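Local atomic coordinates of sterol carrier protein 2 (Thermus thermophilus, PDB entry 2CX7), a protein that probably binds sterols or other lipids in an apolar cavity and carries them between membranes, as other sterol carrier proteins do. Residues R23-T28 against A116-E121; S32-V37 against A50-L55; D73-A78 against L104-I109. All coordinates share one frame; numbering follows the deposited sequence.

Interaction 1: R23-T28 against A116-E121; sequences RKAAST and AQAAQE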
ATOM      1  N   ARG A  23       5.374   9.686   9.439  1.00 17.68           N
ATOM      2  CA  ARG A  23       4.536  10.613  10.191  1.00 17.54           C
ATOM      3  C   ARG A  23       4.700  12.039   9.671  1.00 17.52           C
ATOM      4  O   ARG A  23       3.719  12.760   9.512  1.00 21.04           O
ATOM      5  CB  ARG A  23       4.901  10.548  11.677  1.00 15.80           C
ATOM      6  CG  ARG A  23       3.793  10.997  12.627  1.00 18.04           C
ATOM      7  CD  ARG A  23       4.293  10.932  14.051  1.00 20.14           C
ATOM      8  NE  ARG A  23       4.707   9.576  14.400  1.00 21.46           N
ATOM      9  CZ  ARG A  23       5.686   9.294  15.248  1.00 19.33           C
ATOM     10  NH1 ARG A  23       6.356  10.276  15.828  1.00 19.33           N
ATOM     11  NH2 ARG A  23       5.990   8.030  15.519  1.00 20.90           N
ATOM     12  N   LYS A  24       5.940  12.440   9.407  1.00 18.54           N
ATOM     13  CA  LYS A  24       6.219  13.780   8.896  1.00 22.01           C
ATOM     14  C   LYS A  24       5.728  13.930   7.458  1.00 18.55           C
ATOM     15  O   LYS A  24       5.026  14.889   7.133  1.00 22.13           O
ATOM     16  CB  LYS A  24       7.722  14.079   8.953  1.00 24.93           C
ATOM     17  CG  LYS A  24       8.283  14.255  10.351  1.00 33.56           C
ATOM     18  CD  LYS A  24       9.733  14.741  10.306  1.00 41.25           C
ATOM     19  CE  LYS A  24      10.313  14.890  11.705  1.00 39.29           C
ATOM     20  NZ  LYS A  24      10.371  13.585  12.427  1.00 46.05           N
ATOM     21  N   ALA A  25       6.085  12.970   6.606  1.00 17.04           N
ATOM     22  CA  ALA A  25       5.703  12.993   5.193  1.00 18.27           C
ATOM     23  C   ALA A  25       4.204  13.032   4.919  1.00 18.29           C
ATOM     24  O   ALA A  25       3.756  13.660   3.952  1.00 19.46           O
ATOM     25  CB  ALA A  25       6.314  11.793   4.475  1.00 21.70           C
ATOM     26  N   ALA A  26       3.428  12.359   5.761  1.00 15.83           N
ATOM     27  CA  ALA A  26       1.986  12.298   5.582  1.00 15.12           C
ATOM     28  C   ALA A  26       1.207  13.157   6.580  1.00 15.69           C
ATOM     29  O   ALA A  26       0.029  12.907   6.820  1.00 13.87           O
ATOM     30  CB  ALA A  26       1.529  10.836   5.685  1.00 18.00           C
ATOM     31  N   SER A  27       1.855  14.174   7.141  1.00 17.29           N
ATOM     32  CA  SER A  27       1.205  15.026   8.138  1.00 21.40           C
ATOM     33  C   SER A  27      -0.184  15.559   7.763  1.00 18.26           C
ATOM     34  O   SER A  27      -1.057  15.657   8.622  1.00 19.53           O
ATOM     35  CB  SER A  27       2.124  16.190   8.529  1.00 22.36           C
ATOM     36  OG  SER A  27       2.414  17.029   7.425  1.00 26.49           O
ATOM     37  N   THR A  28      -0.404  15.891   6.494  1.00 16.20           N
ATOM     38  CA  THR A  28      -1.709  16.407   6.096  1.00 16.11           C
ATOM     39  C   THR A  28      -2.487  15.452   5.198  1.00 19.40           C
ATOM     40  O   THR A  28      -3.442  15.841   4.529  1.00 22.12           O
ATOM     41  CB  THR A  28      -1.563  17.778   5.406  1.00 19.81           C
ATOM     42  OG1 THR A  28      -0.586  17.682   4.366  1.00 25.20           O
ATOM     43  CG2 THR A  28      -1.119  18.838   6.416  1.00 27.75           C
ATOM     44  N   ALA A 116       4.072  12.389  -2.855  1.00 18.13           N
ATOM     45  CA  ALA A 116       5.088  11.452  -3.318  1.00 19.44           C
ATOM     46  C   ALA A 116       6.012  10.969  -2.192  1.00 16.42           C
ATOM     47  O   ALA A 116       6.371   9.793  -2.137  1.00 14.89           O
ATOM     48  CB  ALA A 116       5.909  12.100  -4.445  1.00 15.39           C
ATOM     49  N   GLN A 117       6.392  11.862  -1.284  1.00 16.71           N
ATOM     50  CA  GLN A 117       7.273  11.463  -0.202  1.00 16.65           C
ATOM     51  C   GLN A 117       6.571  10.484   0.748  1.00 15.47           C
ATOM     52  O   GLN A 117       7.183   9.539   1.246  1.00 14.06           O
ATOM     53  CB  GLN A 117       7.749  12.694   0.565  1.00 20.67           C
ATOM     54  CG  GLN A 117       8.854  12.399   1.559  1.00 29.67           C
ATOM     55  CD  GLN A 117       9.307  13.643   2.293  1.00 38.01           C
ATOM     56  OE1 GLN A 117       8.501  14.335   2.919  1.00 37.69           O
ATOM     57  NE2 GLN A 117      10.603  13.938   2.221  1.00 40.76           N
ATOM     58  N   ALA A 118       5.291  10.722   1.013  1.00 16.92           N
ATOM     59  CA  ALA A 118       4.535   9.837   1.890  1.00 18.17           C
ATOM     60  C   ALA A 118       4.488   8.452   1.239  1.00 19.57           C
ATOM     61  O   ALA A 118       4.610   7.431   1.919  1.00 18.96           O
ATOM     62  CB  ALA A 118       3.105  10.376   2.097  1.00 17.47           C
ATOM     63  N   ALA A 119       4.322   8.424  -0.083  1.00 15.76           N
ATOM     64  CA  ALA A 119       4.269   7.162  -0.815  1.00 17.48           C
ATOM     65  C   ALA A 119       5.613   6.439  -0.694  1.00 12.71           C
ATOM     66  O   ALA A 119       5.667   5.230  -0.449  1.00 13.91           O
ATOM     67  CB  ALA A 119       3.928   7.417  -2.288  1.00 15.19           C
ATOM     68  N   GLN A 120       6.701   7.182  -0.874  1.00 12.71           N
ATOM     69  CA  GLN A 120       8.031   6.600  -0.763  1.00 14.26           C
ATOM     70  C   GLN A 120       8.214   6.016   0.638  1.00 18.12           C
ATOM     71  O   GLN A 120       8.762   4.921   0.801  1.00 16.57           O
ATOM     72  CB  GLN A 120       9.102   7.663  -1.045  1.00 13.39           C
ATOM     73  CG  GLN A 120       9.149   8.133  -2.486  1.00 15.07           C
ATOM     74  CD  GLN A 120      10.077   9.321  -2.678  1.00 17.59           C
ATOM     75  OE1 GLN A 120       9.888  10.379  -2.073  1.00 20.90           O
ATOM     76  NE2 GLN A 120      11.086   9.152  -3.523  1.00 19.28           N
ATOM     77  N   GLU A 121       7.740   6.735   1.655  1.00 17.26           N
ATOM     78  CA  GLU A 121       7.868   6.248   3.025  1.00 15.18           C
ATOM     79  C   GLU A 121       6.974   5.033   3.298  1.00 17.43           C
ATOM     80  O   GLU A 121       7.387   4.098   3.990  1.00 15.32           O
ATOM     81  CB  GLU A 121       7.554   7.363   4.035  1.00 14.09           C
ATOM     82  CG  GLU A 121       8.642   8.429   4.179  1.00 19.04           C
ATOM     83  CD  GLU A 121       9.996   7.845   4.567  1.00 27.36           C
ATOM     84  OE1 GLU A 121      10.030   6.773   5.206  1.00 28.73           O
ATOM     85  OE2 GLU A 121      11.028   8.467   4.242  1.00 24.73           O
TER
HETATM   86  O   HOH W   1       4.085  13.381   1.208  1.00 21.58           O
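The one flat side-chain group that takes part is the amide of Gln117, and Ala25 meets its oxygen end obliquely, out of the amide plane: Ala25 CB lies 3.7 Å from Gln117 OE1 and 3.9 Å from Gln117 CG. Gln117 CG stands anti to the backbone N (chi1 -170°), and the extended chain beyond it carries the amide past the methyl of Ala25. On the other flank Ala25 CB is met by the aliphatic part of Glu121, at 4.1 Å from CG. The methyl also bears on the helix backbone, 3.7 Å from Ala118 CA. Ala26 adds a second methyl, with CB 3.9 Å from Ala118 CB. Residues as small as alanine suit this place because they let Ala25 and Ala118 come within 4.7 Å, CA to CA. A water bridges the two backbones, giving a hydrogen bond to Ala25 O at 2.8 Å and taking one from Ala118 N at 2.9 Å. It thus joins the C-terminal end of helix 20-25 to the first turn of helix 116-127, polar helix ends that probably suit each other electrostatically. No direct hydrogen bond crosses the contact; methyls, the aliphatic parts of Gln117 and Glu121 and one bridging water join the two helices.

Interaction 2: S32-V37 against A50-L55; sequences SLALAV and AVVLDL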
ATOM      1  N   SER A  32      -8.308   6.668   2.800  1.00 17.99           N
ATOM      2  CA  SER A  32      -7.924   5.264   2.922  1.00 17.04           C
ATOM      3  C   SER A  32      -7.169   4.860   1.661  1.00 15.38           C
ATOM      4  O   SER A  32      -7.360   5.449   0.596  1.00 16.74           O
ATOM      5  CB  SER A  32      -9.164   4.383   3.117  1.00 17.55           C
ATOM      6  OG  SER A  32     -10.140   4.619   2.116  1.00 18.36           O
ATOM      7  N   LEU A  33      -6.296   3.868   1.785  1.00 14.78           N
ATOM      8  CA  LEU A  33      -5.510   3.403   0.649  1.00 12.91           C
ATOM      9  C   LEU A  33      -5.513   1.892   0.621  1.00 15.49           C
ATOM     10  O   LEU A  33      -5.206   1.246   1.627  1.00 16.11           O
ATOM     11  CB  LEU A  33      -4.057   3.897   0.767  1.00 13.35           C
ATOM     12  CG  LEU A  33      -3.007   3.319  -0.196  1.00 16.33           C
ATOM     13  CD1 LEU A  33      -3.283   3.794  -1.617  1.00 17.47           C
ATOM     14  CD2 LEU A  33      -1.603   3.782   0.240  1.00 15.35           C
ATOM     15  N   ALA A  34      -5.857   1.330  -0.533  1.00 14.58           N
ATOM     16  CA  ALA A  34      -5.868  -0.111  -0.690  1.00 12.62           C
ATOM     17  C   ALA A  34      -4.749  -0.535  -1.620  1.00 16.79           C
ATOM     18  O   ALA A  34      -4.585   0.024  -2.713  1.00 18.02           O
ATOM     19  CB  ALA A  34      -7.211  -0.581  -1.250  1.00 15.16           C
ATOM     20  N   LEU A  35      -3.969  -1.510  -1.163  1.00 14.00           N
ATOM     21  CA  LEU A  35      -2.889  -2.085  -1.947  1.00 12.95           C
ATOM     22  C   LEU A  35      -3.487  -3.428  -2.368  1.00 14.05           C
ATOM     23  O   LEU A  35      -3.592  -4.365  -1.563  1.00 17.67           O
ATOM     24  CB  LEU A  35      -1.648  -2.272  -1.080  1.00 15.88           C
ATOM     25  CG  LEU A  35      -1.186  -1.010  -0.345  1.00 17.82           C
ATOM     26  CD1 LEU A  35       0.105  -1.315   0.396  1.00 19.99           C
ATOM     27  CD2 LEU A  35      -1.002   0.147  -1.342  1.00 14.80           C
ATOM     28  N   ALA A  36      -3.893  -3.507  -3.629  1.00 11.77           N
ATOM     29  CA  ALA A  36      -4.564  -4.689  -4.147  1.00 11.57           C
ATOM     30  C   ALA A  36      -3.743  -5.601  -5.055  1.00 12.50           C
ATOM     31  O   ALA A  36      -3.015  -5.134  -5.937  1.00 13.14           O
ATOM     32  CB  ALA A  36      -5.834  -4.257  -4.872  1.00 16.52           C
ATOM     33  N   VAL A  37      -3.889  -6.903  -4.814  1.00 14.09           N
ATOM     34  CA  VAL A  37      -3.232  -7.956  -5.584  1.00 12.68           C
ATOM     35  C   VAL A  37      -4.297  -8.565  -6.488  1.00 12.57           C
ATOM     36  O   VAL A  37      -5.358  -8.969  -6.007  1.00 13.76           O
ATOM     37  CB  VAL A  37      -2.676  -9.081  -4.658  1.00 16.52           C
ATOM     38  CG1 VAL A  37      -2.063 -10.204  -5.503  1.00 12.64           C
ATOM     39  CG2 VAL A  37      -1.632  -8.516  -3.708  1.00 17.16           C
ATOM     40  N   ALA A  50      -6.208  -7.782  -0.703  1.00 20.92           N
ATOM     41  CA  ALA A  50      -5.763  -6.412  -0.539  1.00 24.57           C
ATOM     42  C   ALA A  50      -5.502  -6.086   0.916  1.00 23.49           C
ATOM     43  O   ALA A  50      -5.976  -6.778   1.817  1.00 26.73           O
ATOM     44  CB  ALA A  50      -6.819  -5.466  -1.088  1.00 17.33           C
ATOM     45  N   VAL A  51      -4.720  -5.037   1.133  1.00 22.15           N
ATOM     46  CA  VAL A  51      -4.457  -4.548   2.473  1.00 21.96           C
ATOM     47  C   VAL A  51      -5.007  -3.135   2.382  1.00 21.89           C
ATOM     48  O   VAL A  51      -4.588  -2.355   1.527  1.00 19.54           O
ATOM     49  CB  VAL A  51      -2.968  -4.507   2.813  1.00 21.67           C
ATOM     50  CG1 VAL A  51      -2.759  -3.740   4.115  1.00 19.88           C
ATOM     51  CG2 VAL A  51      -2.428  -5.933   2.981  1.00 28.79           C
ATOM     52  N   VAL A  52      -5.962  -2.820   3.247  1.00 20.80           N
ATOM     53  CA  VAL A  52      -6.591  -1.512   3.239  1.00 19.91           C
ATOM     54  C   VAL A  52      -6.144  -0.758   4.482  1.00 17.77           C
ATOM     55  O   VAL A  52      -6.321  -1.233   5.609  1.00 17.95           O
ATOM     56  CB  VAL A  52      -8.132  -1.660   3.197  1.00 22.37           C
ATOM     57  CG1 VAL A  52      -8.795  -0.294   3.078  1.00 21.96           C
ATOM     58  CG2 VAL A  52      -8.521  -2.547   2.009  1.00 20.31           C
ATOM     59  N   LEU A  53      -5.538   0.405   4.251  1.00 16.13           N
ATOM     60  CA  LEU A  53      -5.019   1.252   5.315  1.00 14.11           C
ATOM     61  C   LEU A  53      -5.893   2.485   5.551  1.00 15.44           C
ATOM     62  O   LEU A  53      -6.195   3.231   4.618  1.00 17.11           O
ATOM     63  CB  LEU A  53      -3.610   1.721   4.955  1.00 13.67           C
ATOM     64  CG  LEU A  53      -2.605   0.661   4.491  1.00 17.85           C
ATOM     65  CD1 LEU A  53      -1.424   1.326   3.783  1.00 23.31           C
ATOM     66  CD2 LEU A  53      -2.141  -0.149   5.688  1.00 24.44           C
ATOM     67  N   ASP A  54      -6.304   2.680   6.798  1.00 15.93           N
ATOM     68  CA  ASP A  54      -7.099   3.848   7.190  1.00 15.65           C
ATOM     69  C   ASP A  54      -6.051   4.853   7.657  1.00 17.35           C
ATOM     70  O   ASP A  54      -5.710   4.907   8.838  1.00 24.64           O
ATOM     71  CB  ASP A  54      -8.041   3.472   8.340  1.00 18.06           C
ATOM     72  CG  ASP A  54      -8.902   4.635   8.805  1.00 21.24           C
ATOM     73  OD1 ASP A  54      -8.831   5.730   8.207  1.00 25.35           O
ATOM     74  OD2 ASP A  54      -9.659   4.448   9.777  1.00 25.29           O
ATOM     75  N   LEU A  55      -5.525   5.637   6.720  1.00 15.70           N
ATOM     76  CA  LEU A  55      -4.467   6.595   7.020  1.00 13.48           C
ATOM     77  C   LEU A  55      -5.005   7.987   7.332  1.00 19.51           C
ATOM     78  O   LEU A  55      -5.952   8.438   6.697  1.00 18.79           O
ATOM     79  CB  LEU A  55      -3.506   6.659   5.829  1.00 12.11           C
ATOM     80  CG  LEU A  55      -2.905   5.314   5.391  1.00 10.99           C
ATOM     81  CD1 LEU A  55      -2.171   5.467   4.082  1.00 13.13           C
ATOM     82  CD2 LEU A  55      -1.975   4.788   6.477  1.00 13.27           C
TER
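Leu33 and Leu53 face each other as a hydrogen-bonded pair of an antiparallel hairpin, and Leu35 and Val51 form the next such pair. The tight part of the contact is this backbone. Each pair is closed by two backbone bonds; the straightest, from Leu53 N to Leu33 O, measures 2.8 Å with 179° at the hydrogen. Between the pairs Ala34 and Val52 stand as a non-hydrogen-bonded pair, where Ala34 CA lies 3.4 Å from Val51 O in a CA-H...O contact.

The side chains touch more modestly across the strands. Leu33, Leu35, Val51, Leu53 and Leu55 make the bulkier face, a buried layer that packs mainly on the helices. Leu33 CD2 lies 4.3 Å from Leu53 CD1, and Leu55 reaches back with its tip, so that CD1 comes within 4.1 Å of Leu33 CB. Branched aliphatic residues suit this face because they fill a buried layer and ask for no polar partner.

The other face is made of smaller groups. Ala34 CB touches only one branch of Val52, CG2, at 4.0 Å, and Ala36 CB meets Ala50 CB at 4.1 Å, methyl to methyl. Ser32 and Asp54 are partly open to solvent. The Asp54 side chain makes no contact with 32-37, yet Ser32 still presses on Leu53 O, its CA at 3.2 Å and its CB at 3.5 Å. Both polar tips turn to partners beyond the hairpin, Ser32 OG to Asp73 N and Asp54 OD1 to Arg61.

In the five-stranded sheet of this sterol carrier fold, strand 32-37 also pairs with strand 74-78. Helix 6-17 packs on the leucine-valine face, with Tyr12 on Leu53 and Leu16 on Leu55, while Trp83 of helix 80-86 covers Leu35.

Interaction 3: D73-A78 against L104-I109; sequences DFVIEA and LKKGTI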
ATOM      1  N   ASP A  73     -10.385   5.176  -0.683  1.00 25.72           N
ATOM      2  CA  ASP A  73     -10.342   6.433  -1.414  1.00 22.54           C
ATOM      3  C   ASP A  73      -9.346   6.313  -2.566  1.00 20.59           C
ATOM      4  O   ASP A  73      -9.535   6.889  -3.632  1.00 23.32           O
ATOM      5  CB  ASP A  73      -9.936   7.574  -0.484  1.00 24.83           C
ATOM      6  CG  ASP A  73     -10.998   7.881   0.543  1.00 23.35           C
ATOM      7  OD1 ASP A  73     -12.165   8.094   0.142  1.00 27.09           O
ATOM      8  OD2 ASP A  73     -10.670   7.912   1.744  1.00 24.42           O
ATOM      9  N   PHE A  74      -8.270   5.571  -2.331  1.00 19.05           N
ATOM     10  CA  PHE A  74      -7.273   5.342  -3.360  1.00 14.74           C
ATOM     11  C   PHE A  74      -7.037   3.845  -3.444  1.00 11.59           C
ATOM     12  O   PHE A  74      -6.929   3.171  -2.423  1.00 15.58           O
ATOM     13  CB  PHE A  74      -5.960   6.054  -3.029  1.00 12.86           C
ATOM     14  CG  PHE A  74      -6.063   7.553  -3.049  1.00 17.09           C
ATOM     15  CD1 PHE A  74      -6.527   8.246  -1.937  1.00 19.41           C
ATOM     16  CD2 PHE A  74      -5.708   8.269  -4.191  1.00 20.64           C
ATOM     17  CE1 PHE A  74      -6.635   9.639  -1.958  1.00 21.70           C
ATOM     18  CE2 PHE A  74      -5.812   9.656  -4.229  1.00 20.01           C
ATOM     19  CZ  PHE A  74      -6.276  10.343  -3.109  1.00 23.31           C
ATOM     20  N   VAL A  75      -6.972   3.330  -4.663  1.00 12.14           N
ATOM     21  CA  VAL A  75      -6.737   1.915  -4.874  1.00 15.47           C
ATOM     22  C   VAL A  75      -5.618   1.736  -5.885  1.00 14.74           C
ATOM     23  O   VAL A  75      -5.686   2.258  -7.003  1.00 13.94           O
ATOM     24  CB  VAL A  75      -8.002   1.200  -5.387  1.00 18.03           C
ATOM     25  CG1 VAL A  75      -7.699  -0.264  -5.666  1.00 17.84           C
ATOM     26  CG2 VAL A  75      -9.104   1.316  -4.351  1.00 16.74           C
ATOM     27  N   ILE A  76      -4.567   1.038  -5.462  1.00 14.63           N
ATOM     28  CA  ILE A  76      -3.425   0.752  -6.328  1.00 12.49           C
ATOM     29  C   ILE A  76      -3.379  -0.763  -6.469  1.00 12.54           C
ATOM     30  O   ILE A  76      -3.177  -1.492  -5.494  1.00 16.08           O
ATOM     31  CB  ILE A  76      -2.099   1.225  -5.731  1.00 14.13           C
ATOM     32  CG1 ILE A  76      -2.146   2.731  -5.465  1.00 15.25           C
ATOM     33  CG2 ILE A  76      -0.962   0.896  -6.709  1.00 18.35           C
ATOM     34  CD1 ILE A  76      -0.873   3.288  -4.839  1.00 17.44           C
ATOM     35  N   GLU A  77      -3.554  -1.224  -7.698  1.00 12.08           N
ATOM     36  CA  GLU A  77      -3.602  -2.649  -8.005  1.00 13.37           C
ATOM     37  C   GLU A  77      -2.388  -3.121  -8.799  1.00 13.07           C
ATOM     38  O   GLU A  77      -1.819  -2.361  -9.592  1.00 13.77           O
ATOM     39  CB  GLU A  77      -4.889  -2.916  -8.791  1.00 21.29           C
ATOM     40  CG  GLU A  77      -5.008  -4.273  -9.433  1.00 25.51           C
ATOM     41  CD  GLU A  77      -6.183  -4.318 -10.404  1.00 32.61           C
ATOM     42  OE1 GLU A  77      -7.338  -4.235  -9.935  1.00 28.74           O
ATOM     43  OE2 GLU A  77      -5.947  -4.416 -11.632  1.00 32.77           O
ATOM     44  N   ALA A  78      -2.018  -4.386  -8.613  1.00 10.09           N
ATOM     45  CA  ALA A  78      -0.869  -4.941  -9.315  1.00 10.20           C
ATOM     46  C   ALA A  78      -0.824  -6.453  -9.184  1.00 13.17           C
ATOM     47  O   ALA A  78      -1.535  -7.041  -8.354  1.00 13.93           O
ATOM     48  CB  ALA A  78       0.422  -4.334  -8.754  1.00 10.02           C
ATOM     49  N   LEU A 104      -3.079   2.696 -10.762  1.00 14.26           N
ATOM     50  CA  LEU A 104      -3.973   3.478  -9.920  1.00 14.80           C
ATOM     51  C   LEU A 104      -5.395   3.261 -10.434  1.00 16.83           C
ATOM     52  O   LEU A 104      -5.806   3.838 -11.445  1.00 20.56           O
ATOM     53  CB  LEU A 104      -3.597   4.958  -9.976  1.00 17.73           C
ATOM     54  CG  LEU A 104      -4.366   5.860  -9.004  1.00 15.17           C
ATOM     55  CD1 LEU A 104      -4.003   5.490  -7.561  1.00 16.56           C
ATOM     56  CD2 LEU A 104      -4.020   7.319  -9.281  1.00 18.43           C
ATOM     57  N   LYS A 105      -6.137   2.409  -9.737  1.00 16.80           N
ATOM     58  CA  LYS A 105      -7.507   2.074 -10.118  1.00 19.36           C
ATOM     59  C   LYS A 105      -8.558   3.073  -9.639  1.00 20.87           C
ATOM     60  O   LYS A 105      -9.621   3.215 -10.254  1.00 20.07           O
ATOM     61  CB  LYS A 105      -7.856   0.687  -9.591  1.00 22.54           C
ATOM     62  CG  LYS A 105      -7.117  -0.446 -10.284  1.00 31.11           C
ATOM     63  CD  LYS A 105      -7.558  -0.584 -11.732  1.00 38.19           C
ATOM     64  CE  LYS A 105      -7.090  -1.903 -12.318  1.00 39.80           C
ATOM     65  NZ  LYS A 105      -7.498  -2.100 -13.742  1.00 45.10           N
ATOM     66  N   LYS A 106      -8.271   3.746  -8.533  1.00 20.99           N
ATOM     67  CA  LYS A 106      -9.193   4.740  -7.986  1.00 20.34           C
ATOM     68  C   LYS A 106      -8.367   5.871  -7.402  1.00 16.91           C
ATOM     69  O   LYS A 106      -7.394   5.635  -6.679  1.00 16.85           O
ATOM     70  CB  LYS A 106     -10.083   4.120  -6.907  1.00 21.79           C
ATOM     71  CG  LYS A 106     -11.140   5.066  -6.354  1.00 22.72           C
ATOM     72  CD  LYS A 106     -12.058   4.326  -5.398  1.00 26.05           C
ATOM     73  CE  LYS A 106     -13.043   5.256  -4.707  1.00 26.25           C
ATOM     74  NZ  LYS A 106     -13.810   4.511  -3.665  1.00 22.90           N
ATOM     75  N   GLY A 107      -8.756   7.096  -7.724  1.00 17.72           N
ATOM     76  CA  GLY A 107      -8.017   8.255  -7.266  1.00 18.83           C
ATOM     77  C   GLY A 107      -7.291   8.821  -8.475  1.00 19.09           C
ATOM     78  O   GLY A 107      -7.196   8.160  -9.514  1.00 22.35           O
ATOM     79  N   THR A 108      -6.779  10.038  -8.357  1.00 22.51           N
ATOM     80  CA  THR A 108      -6.075  10.664  -9.466  1.00 23.50           C
ATOM     81  C   THR A 108      -4.645  11.019  -9.111  1.00 23.74           C
ATOM     82  O   THR A 108      -4.328  11.295  -7.954  1.00 22.15           O
ATOM     83  CB  THR A 108      -6.764  11.970  -9.920  1.00 24.94           C
ATOM     84  OG1 THR A 108      -6.647  12.955  -8.887  1.00 27.88           O
ATOM     85  CG2 THR A 108      -8.225  11.729 -10.217  1.00 24.84           C
ATOM     86  N   ILE A 109      -3.786  11.019 -10.124  1.00 25.39           N
ATOM     87  CA  ILE A 109      -2.387  11.376  -9.953  1.00 26.71           C
ATOM     88  C   ILE A 109      -2.308  12.792  -9.400  1.00 27.23           C
ATOM     89  O   ILE A 109      -1.497  13.088  -8.527  1.00 25.85           O
ATOM     90  CB  ILE A 109      -1.635  11.343 -11.300  1.00 31.63           C
ATOM     91  CG1 ILE A 109      -1.675   9.931 -11.886  1.00 37.00           C
ATOM     92  CG2 ILE A 109      -0.202  11.807 -11.107  1.00 30.38           C
ATOM     93  CD1 ILE A 109      -1.147   9.844 -13.303  1.00 41.13           C
TER
HETATM   94  O   HOH W   2      -7.263  -4.960 -14.625  1.00 42.42           O
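Val75 is straddled by two lysines: its CG1 lies 4.0 Å from Lys105 CB, and its CB 3.9 Å from Lys106 CB, the side chains crossing obliquely. Having both lysines opposite one residue makes this a classic beta bulge. Val75 O accepts from Lys105 N at 2.8 Å, and more weakly from Lys106 N, while Val75 N gives to Lys106 O. On the opposite face Ile76 CG1 meets Leu104 CD1 at 3.9 Å. Phe74 CD2 lies 3.8 Å from Gly107 CA; a side chain there would strike the ring, and the positive phi (108°) also suits glycine. Lys106 passes its methylenes over Asp73 O, and its NZ hydrogen-bonds Ala72 O. Lys105, its CG beside the backbone N (chi1 -69°), crosses Glu77 with CG 3.6 Å from Glu77 CB. A long salt bridge, Glu77 OE2 to Lys105 NZ at 3.5 Å, is doubtful because OE2 is less surely placed; a water accepts from Lys105 NZ at 3.0 Å. An alanine in place of Glu77 would probably cost Arg38 its carboxylate mate and the outer methylenes and NZ of Lys105 one neighbour, leaving Glu103 to hold the ammonium. Glu77 and Lys105 thus find opposite charges in salt bridges to Arg38 and Glu103, whereas a main-chain oxygen holds the Lys106 ammonium.

Overall arrangement
Interactions 2 and 3 belong to one sheet and touch directly: strands 32-37 and 74-78 are neighbours, joined by probable hydrogen bonds such as Ala36 N to Ile76 O at 2.8 Å, with Leu33 packing on Phe74 and Ile76. Their chemistry follows their depth. Interaction 2 is buried and relies on regular backbone pairing and aliphatic packing, whereas interaction 3, at an outermost strand, is a surface contact with a bulge and charged side chains. Interaction 1 holds no sheet; its partly buried helix ends meet through methyls and a water, about 16 Å from interaction 2, centre to centre. Along the chain it closes a loop containing both others.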